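Local atomic coordinates of alpha-glucosidase ([Eubacterium] rectale, PDB entry 6PNR), a protein that hydrolyses alpha-glycosidic bonds as a family GH31 enzyme, probably acting as a sulfoquinovosidase that releases sulfoquinovose from sulfolipid-derived glycosides. Residues A[130-135]-A[161-166]; A[321-326]-A[358-363]. All coordinates share one frame; numbering follows the deposited sequence.

Overall arrangement
Two contacts from one GH31 chain illustrate how chemistry follows place in the fold. Contact 1 is partly buried and lies nearer the middle of the chain, about 12 Å from its centre; it packs a loop against the edge strand of an N-terminal antiparallel sheet, using tyrosine rings, side-chain hydroxyls and bridging waters. Contact 2, buried although about 23 Å from that centre, joins two strands of a small antiparallel sheet inserted in the catalytic domain, through backbone bonds and apolar packing. The two share no strand and do not touch, their nearest atoms being about 8 Å apart. Helix 408-429 borders both, and each places one side chain, Asn166 or Tyr322, about 8 Å from the bound inhibitor.

Contact 1: A[130-135]-A[161-166]; sequences NFPIWT and DYYNTN
Phe131 and Tyr162 meet in an offset edge-to-face stack where a loop lies along edge strand 130-133 of the antiparallel N-terminal sheet. Tyr162 CE1 comes over one face of the Phe131 ring, 3.7 Å from CE2, with the two planes at 86°. The same tyrosine's OH donates to Asn130 O at 2.6 Å, in the carbonyl plane and on a lone pair. Next along the strand, Pro132 CD sits over one face of the Tyr163 ring, 4.0 Å from its centroid, a CH-pi contact. A phenylalanine in place of Tyr162 would probably leave Asn130 O without its hydroxyl donor and the ring freer to shift along the strand. Both tyrosines belong to a type I turn from Asp161 to Asn164. Tyr162 carries CG between its backbone N and carbonyl carbon (chi1 71°), which swings the ring toward Phe131 and sets its OH at Asn130 O; Asp161 OD1 accepts from Tyr162 N. Further on, one water links Pro132 O to Tyr163 O, while another joins Trp134 O to Thr165 N and Asn164 ND2. Asn166 sends ND2 to Glu393, and its carbonyl O takes a 2.7 Å bond from Thr135 OG1, which sits 48° out of the carbonyl plane.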
loop_
_atom_site.group_PDB
_atom_site.type_symbol
_atom_site.label_atom_id
_atom_site.label_comp_id
_atom_site.label_asym_id
_atom_site.label_seq_id
_atom_site.Cartn_x
_atom_site.Cartn_y
_atom_site.Cartn_z
ATOM N N ASN A 130 10.403 3.894 -9.142
ATOM C CA ASN A 130 9.641 3.672 -10.361
ATOM C C ASN A 130 8.492 4.671 -10.449
ATOM O O ASN A 130 7.947 5.122 -9.430
ATOM C CB ASN A 130 9.104 2.235 -10.448
ATOM C CG ASN A 130 8.103 1.913 -9.358
ATOM O OD1 ASN A 130 8.431 1.918 -8.168
ATOM N ND2 ASN A 130 6.878 1.600 -9.761
ATOM N N PHE A 131 8.123 5.003 -11.684
ATOM C CA PHE A 131 7.160 6.071 -11.957
ATOM C C PHE A 131 6.110 5.560 -12.936
ATOM O O PHE A 131 6.375 5.459 -14.147
ATOM C CB PHE A 131 7.891 7.303 -12.472
ATOM C CG PHE A 131 8.832 7.892 -11.451
ATOM C CD1 PHE A 131 10.121 7.398 -11.302
ATOM C CD2 PHE A 131 8.407 8.901 -10.594
ATOM C CE1 PHE A 131 10.962 7.905 -10.337
ATOM C CE2 PHE A 131 9.262 9.421 -9.627
ATOM C CZ PHE A 131 10.538 8.924 -9.502
ATOM N N PRO A 132 4.945 5.148 -12.440
ATOM C CA PRO A 132 3.801 4.891 -13.321
ATOM C C PRO A 132 3.428 6.134 -14.112
ATOM O O PRO A 132 3.472 7.254 -13.602
ATOM C CB PRO A 132 2.686 4.501 -12.341
ATOM C CG PRO A 132 3.436 3.878 -11.201
ATOM C CD PRO A 132 4.725 4.639 -11.075
ATOM N N ILE A 133 3.053 5.922 -15.371
ATOM C CA ILE A 133 2.702 6.999 -16.296
ATOM C C ILE A 133 1.198 6.905 -16.532
ATOM O O ILE A 133 0.737 6.137 -17.386
ATOM C CB ILE A 133 3.493 6.882 -17.616
ATOM C CG1 ILE A 133 4.997 6.764 -17.341
ATOM C CG2 ILE A 133 3.145 8.041 -18.592
ATOM C CD1 ILE A 133 5.616 7.933 -16.590
ATOM N N TRP A 134 0.423 7.644 -15.738
ATOM C CA TRP A 134 -1.035 7.578 -15.794
ATOM C C TRP A 134 -1.529 8.904 -15.236
ATOM O O TRP A 134 -1.290 9.194 -14.060
ATOM C CB TRP A 134 -1.561 6.391 -14.979
ATOM C CG TRP A 134 -3.041 6.118 -15.106
ATOM C CD1 TRP A 134 -4.022 6.468 -14.220
ATOM C CD2 TRP A 134 -3.700 5.421 -16.175
ATOM N NE1 TRP A 134 -5.248 6.031 -14.669
ATOM C CE2 TRP A 134 -5.078 5.392 -15.871
ATOM C CE3 TRP A 134 -3.260 4.833 -17.368
ATOM C CZ2 TRP A 134 -6.016 4.791 -16.714
ATOM C CZ3 TRP A 134 -4.196 4.229 -18.201
ATOM C CH2 TRP A 134 -5.552 4.211 -17.871
ATOM N N THR A 135 -2.163 9.721 -16.073
ATOM C CA THR A 135 -2.629 11.016 -15.585
ATOM C C THR A 135 -3.796 10.807 -14.623
ATOM O O THR A 135 -4.654 9.946 -14.835
ATOM C CB THR A 135 -3.014 11.943 -16.750
ATOM O OG1 THR A 135 -3.459 13.207 -16.237
ATOM C CG2 THR A 135 -4.100 11.339 -17.644
ATOM N N ASP A 161 0.423 9.324 -3.878
ATOM C CA ASP A 161 1.765 8.831 -3.570
ATOM C C ASP A 161 2.751 9.660 -4.385
ATOM O O ASP A 161 2.351 10.515 -5.183
ATOM C CB ASP A 161 1.886 7.332 -3.879
ATOM C CG ASP A 161 2.897 6.609 -2.983
ATOM O OD1 ASP A 161 3.754 7.258 -2.346
ATOM O OD2 ASP A 161 2.819 5.367 -2.920
ATOM N N TYR A 162 4.052 9.392 -4.197
ATOM C CA TYR A 162 5.085 10.267 -4.753
ATOM C C TYR A 162 5.015 10.368 -6.281
ATOM O O TYR A 162 5.460 11.368 -6.851
ATOM C CB TYR A 162 6.485 9.791 -4.322
ATOM C CG TYR A 162 6.915 8.503 -4.991
ATOM C CD1 TYR A 162 7.530 8.517 -6.244
ATOM C CD2 TYR A 162 6.715 7.274 -4.365
ATOM C CE1 TYR A 162 7.907 7.350 -6.863
ATOM C CE2 TYR A 162 7.090 6.099 -4.970
ATOM C CZ TYR A 162 7.684 6.143 -6.223
ATOM O OH TYR A 162 8.060 4.978 -6.838
ATOM N N TYR A 163 4.495 9.349 -6.961
ATOM C CA TYR A 163 4.549 9.323 -8.420
ATOM C C TYR A 163 3.311 9.902 -9.095
ATOM O O TYR A 163 3.313 10.045 -10.323
ATOM C CB TYR A 163 4.747 7.883 -8.923
ATOM C CG TYR A 163 3.730 6.915 -8.382
ATOM C CD1 TYR A 163 2.503 6.747 -9.013
ATOM C CD2 TYR A 163 3.990 6.164 -7.236
ATOM C CE1 TYR A 163 1.551 5.872 -8.518
ATOM C CE2 TYR A 163 3.043 5.280 -6.732
ATOM C CZ TYR A 163 1.831 5.140 -7.378
ATOM O OH TYR A 163 0.881 4.284 -6.896
ATOM N N ASN A 164 2.247 10.200 -8.351
ATOM C CA ASN A 164 1.010 10.624 -8.991
ATOM C C ASN A 164 1.175 12.041 -9.520
ATOM O O ASN A 164 1.880 12.860 -8.922
ATOM C CB ASN A 164 -0.169 10.536 -8.010
ATOM C CG ASN A 164 -0.551 9.104 -7.684
ATOM O OD1 ASN A 164 -0.415 8.651 -6.534
ATOM N ND2 ASN A 164 -1.043 8.380 -8.688
ATOM N N THR A 165 0.543 12.324 -10.661
ATOM C CA THR A 165 0.735 13.617 -11.300
ATOM C C THR A 165 -0.355 13.835 -12.337
ATOM O O THR A 165 -0.818 12.889 -12.979
ATOM C CB THR A 165 2.123 13.722 -11.953
ATOM O OG1 THR A 165 2.202 14.923 -12.727
ATOM C CG2 THR A 165 2.397 12.528 -12.856
ATOM N N ASN A 166 -0.761 15.097 -12.487
ATOM C CA ASN A 166 -1.648 15.470 -13.586
ATOM C C ASN A 166 -0.976 15.308 -14.942
ATOM O O ASN A 166 -1.668 15.211 -15.962
ATOM C CB ASN A 166 -2.110 16.926 -13.447
ATOM C CG ASN A 166 -2.741 17.227 -12.094
ATOM O OD1 ASN A 166 -2.050 17.580 -11.132
ATOM N ND2 ASN A 166 -4.060 17.120 -12.026
HETATM O O HOH W 1 4.944 9.142 -12.289
HETATM O O HOH W 2 -0.870 9.948 -11.464
#

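Contact 2: A[321-326]-A[358-363]; sequences PYLVND and GVVDLT
Pro321 O is approached by two donors: a water at 2.8 Å and, more weakly, Val360 N, which lies 3.4 Å from that oxygen. The water also donates to Val360 O at 2.7 Å, so it spans the two carbonyls beyond the point where regular pairing stops. That pairing belongs to a small three-stranded antiparallel sheet, inserted between barrel strand 314-319 and helix 365-380 of the GH31 catalytic domain. Leu323 and Gly358 form its hydrogen-bonded pair: Gly358 N donates to Leu323 O at 2.9 Å, and Leu323 N returns a 3.2 Å bond to Gly358 O. Tyr322 and Val359 follow as the non-hydrogen-bonded pair, and Tyr322 CA adds a CA-H...O contact to Gly358 O.

On the face carrying Tyr322 and Val359, the two side chains run side by side, and Val359 CG2 reaches Tyr322 CD1 at 4.0 Å. Pro321 CG lies over one face of that tyrosine ring. Outside the pair, the Tyr322 side chain also touches Phe391, which lines the inhibitor pocket, a position consistent with a second-shell role. On the side of Leu323, its CD1 touches Val360 CG2 at 3.9 Å, Val360 lying just past the end of the strand. Val360 CG2 stands anti to its own carbonyl carbon, beside the backbone N, which brings this branch to both Leu323 and Pro321 O. Trp370 of helix 365-380 packs on both aliphatic chains.

Asp361 points away from the strand 322-324 side. Its OD1 instead accepts from Thr363 N, forming an Asx turn, and from Thr363 OG1 at 2.6 Å, both from the same face of the carboxylate, while OD2 binds Tyr403 N. The polar bonds between the two segments therefore rest on backbone groups and water, with apolar packing beside them, and the pairing is likely to depend little on the ionisation of any side chain.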
loop_
_atom_site.group_PDB
_atom_site.type_symbol
_atom_site.label_atom_id
_atom_site.label_comp_id
_atom_site.label_asym_id
_atom_site.label_seq_id
_atom_site.Cartn_x
_atom_site.Cartn_y
_atom_site.Cartn_z
ATOM N N PRO A 321 -13.066 20.219 -19.928
ATOM C CA PRO A 321 -13.669 19.497 -21.060
ATOM C C PRO A 321 -14.882 18.654 -20.688
ATOM O O PRO A 321 -15.237 17.726 -21.424
ATOM C CB PRO A 321 -12.517 18.627 -21.558
ATOM C CG PRO A 321 -11.776 18.287 -20.326
ATOM C CD PRO A 321 -11.913 19.479 -19.385
ATOM N N TYR A 322 -15.534 18.970 -19.570
ATOM C CA TYR A 322 -16.717 18.253 -19.107
ATOM C C TYR A 322 -17.877 19.230 -18.950
ATOM O O TYR A 322 -17.679 20.445 -18.895
ATOM C CB TYR A 322 -16.440 17.536 -17.775
ATOM C CG TYR A 322 -15.072 16.867 -17.727
ATOM C CD1 TYR A 322 -14.721 15.891 -18.648
ATOM C CD2 TYR A 322 -14.134 17.213 -16.753
ATOM C CE1 TYR A 322 -13.474 15.270 -18.609
ATOM C CE2 TYR A 322 -12.894 16.593 -16.700
ATOM C CZ TYR A 322 -12.567 15.638 -17.640
ATOM O OH TYR A 322 -11.336 15.036 -17.604
ATOM N N LEU A 323 -19.098 18.697 -18.855
ATOM C CA LEU A 323 -20.295 19.534 -18.734
ATOM C C LEU A 323 -21.248 18.905 -17.732
ATOM O O LEU A 323 -21.635 17.747 -17.898
ATOM C CB LEU A 323 -20.985 19.694 -20.094
ATOM C CG LEU A 323 -20.168 20.462 -21.113
ATOM C CD1 LEU A 323 -20.747 20.260 -22.525
ATOM C CD2 LEU A 323 -20.148 21.943 -20.704
ATOM N N VAL A 324 -21.619 19.658 -16.692
ATOM C CA VAL A 324 -22.523 19.130 -15.673
ATOM C C VAL A 324 -23.922 18.946 -16.270
ATOM O O VAL A 324 -24.379 19.739 -17.103
ATOM C CB VAL A 324 -22.539 20.056 -14.436
ATOM C CG1 VAL A 324 -23.073 21.448 -14.790
ATOM C CG2 VAL A 324 -23.346 19.439 -13.291
ATOM N N ASN A 325 -24.616 17.905 -15.825
ATOM C CA ASN A 325 -25.822 17.443 -16.510
ATOM C C ASN A 325 -27.064 18.307 -16.264
ATOM O O ASN A 325 -28.146 17.931 -16.715
ATOM C CB ASN A 325 -26.117 15.986 -16.136
ATOM C CG ASN A 325 -26.532 15.814 -14.695
ATOM O OD1 ASN A 325 -26.410 16.729 -13.884
ATOM N ND2 ASN A 325 -27.016 14.617 -14.364
ATOM N N ASP A 326 -26.969 19.448 -15.585
ATOM C CA ASP A 326 -28.105 20.361 -15.546
ATOM C C ASP A 326 -27.832 21.653 -16.304
ATOM O O ASP A 326 -28.602 22.611 -16.176
ATOM C CB ASP A 326 -28.545 20.642 -14.097
ATOM C CG ASP A 326 -27.509 21.430 -13.282
ATOM O OD1 ASP A 326 -26.412 21.727 -13.800
ATOM O OD2 ASP A 326 -27.804 21.759 -12.105
ATOM N N GLY A 358 -21.070 14.914 -18.284
ATOM C CA GLY A 358 -20.677 14.214 -19.484
ATOM C C GLY A 358 -19.258 14.566 -19.886
ATOM O O GLY A 358 -18.766 15.660 -19.623
ATOM N N VAL A 359 -18.591 13.608 -20.518
ATOM C CA VAL A 359 -17.254 13.798 -21.073
ATOM C C VAL A 359 -17.413 14.094 -22.556
ATOM O O VAL A 359 -17.822 13.218 -23.326
ATOM C CB VAL A 359 -16.379 12.560 -20.849
ATOM C CG1 VAL A 359 -15.009 12.730 -21.524
ATOM C CG2 VAL A 359 -16.248 12.278 -19.362
ATOM N N VAL A 360 -17.098 15.323 -22.966
ATOM C CA VAL A 360 -17.158 15.645 -24.386
ATOM C C VAL A 360 -16.149 14.766 -25.111
ATOM O O VAL A 360 -14.961 14.748 -24.762
ATOM C CB VAL A 360 -16.893 17.136 -24.615
ATOM C CG1 VAL A 360 -16.802 17.449 -26.109
ATOM C CG2 VAL A 360 -17.980 17.968 -23.948
ATOM N N ASP A 361 -16.617 14.013 -26.114
ATOM C CA ASP A 361 -15.752 13.049 -26.799
ATOM C C ASP A 361 -14.832 13.796 -27.755
ATOM O O ASP A 361 -15.123 13.977 -28.939
ATOM C CB ASP A 361 -16.572 11.985 -27.519
ATOM C CG ASP A 361 -15.700 10.882 -28.105
ATOM O OD1 ASP A 361 -14.455 11.010 -28.053
ATOM O OD2 ASP A 361 -16.254 9.877 -28.602
ATOM N N LEU A 362 -13.671 14.194 -27.243
ATOM C CA LEU A 362 -12.736 14.965 -28.047
ATOM C C LEU A 362 -12.166 14.171 -29.218
ATOM O O LEU A 362 -11.515 14.767 -30.075
ATOM C CB LEU A 362 -11.601 15.481 -27.165
ATOM C CG LEU A 362 -12.024 16.453 -26.061
ATOM C CD1 LEU A 362 -10.815 16.871 -25.245
ATOM C CD2 LEU A 362 -12.722 17.672 -26.642
ATOM N N THR A 363 -12.376 12.856 -29.271
ATOM C CA THR A 363 -11.928 12.062 -30.411
ATOM C C THR A 363 -12.927 12.075 -31.558
ATOM O O THR A 363 -12.585 11.651 -32.668
ATOM C CB THR A 363 -11.666 10.609 -30.001
ATOM O OG1 THR A 363 -12.912 9.929 -29.806
ATOM C CG2 THR A 363 -10.862 10.555 -28.718
HETATM O O HOH W 3 -13.610 15.786 -22.646
#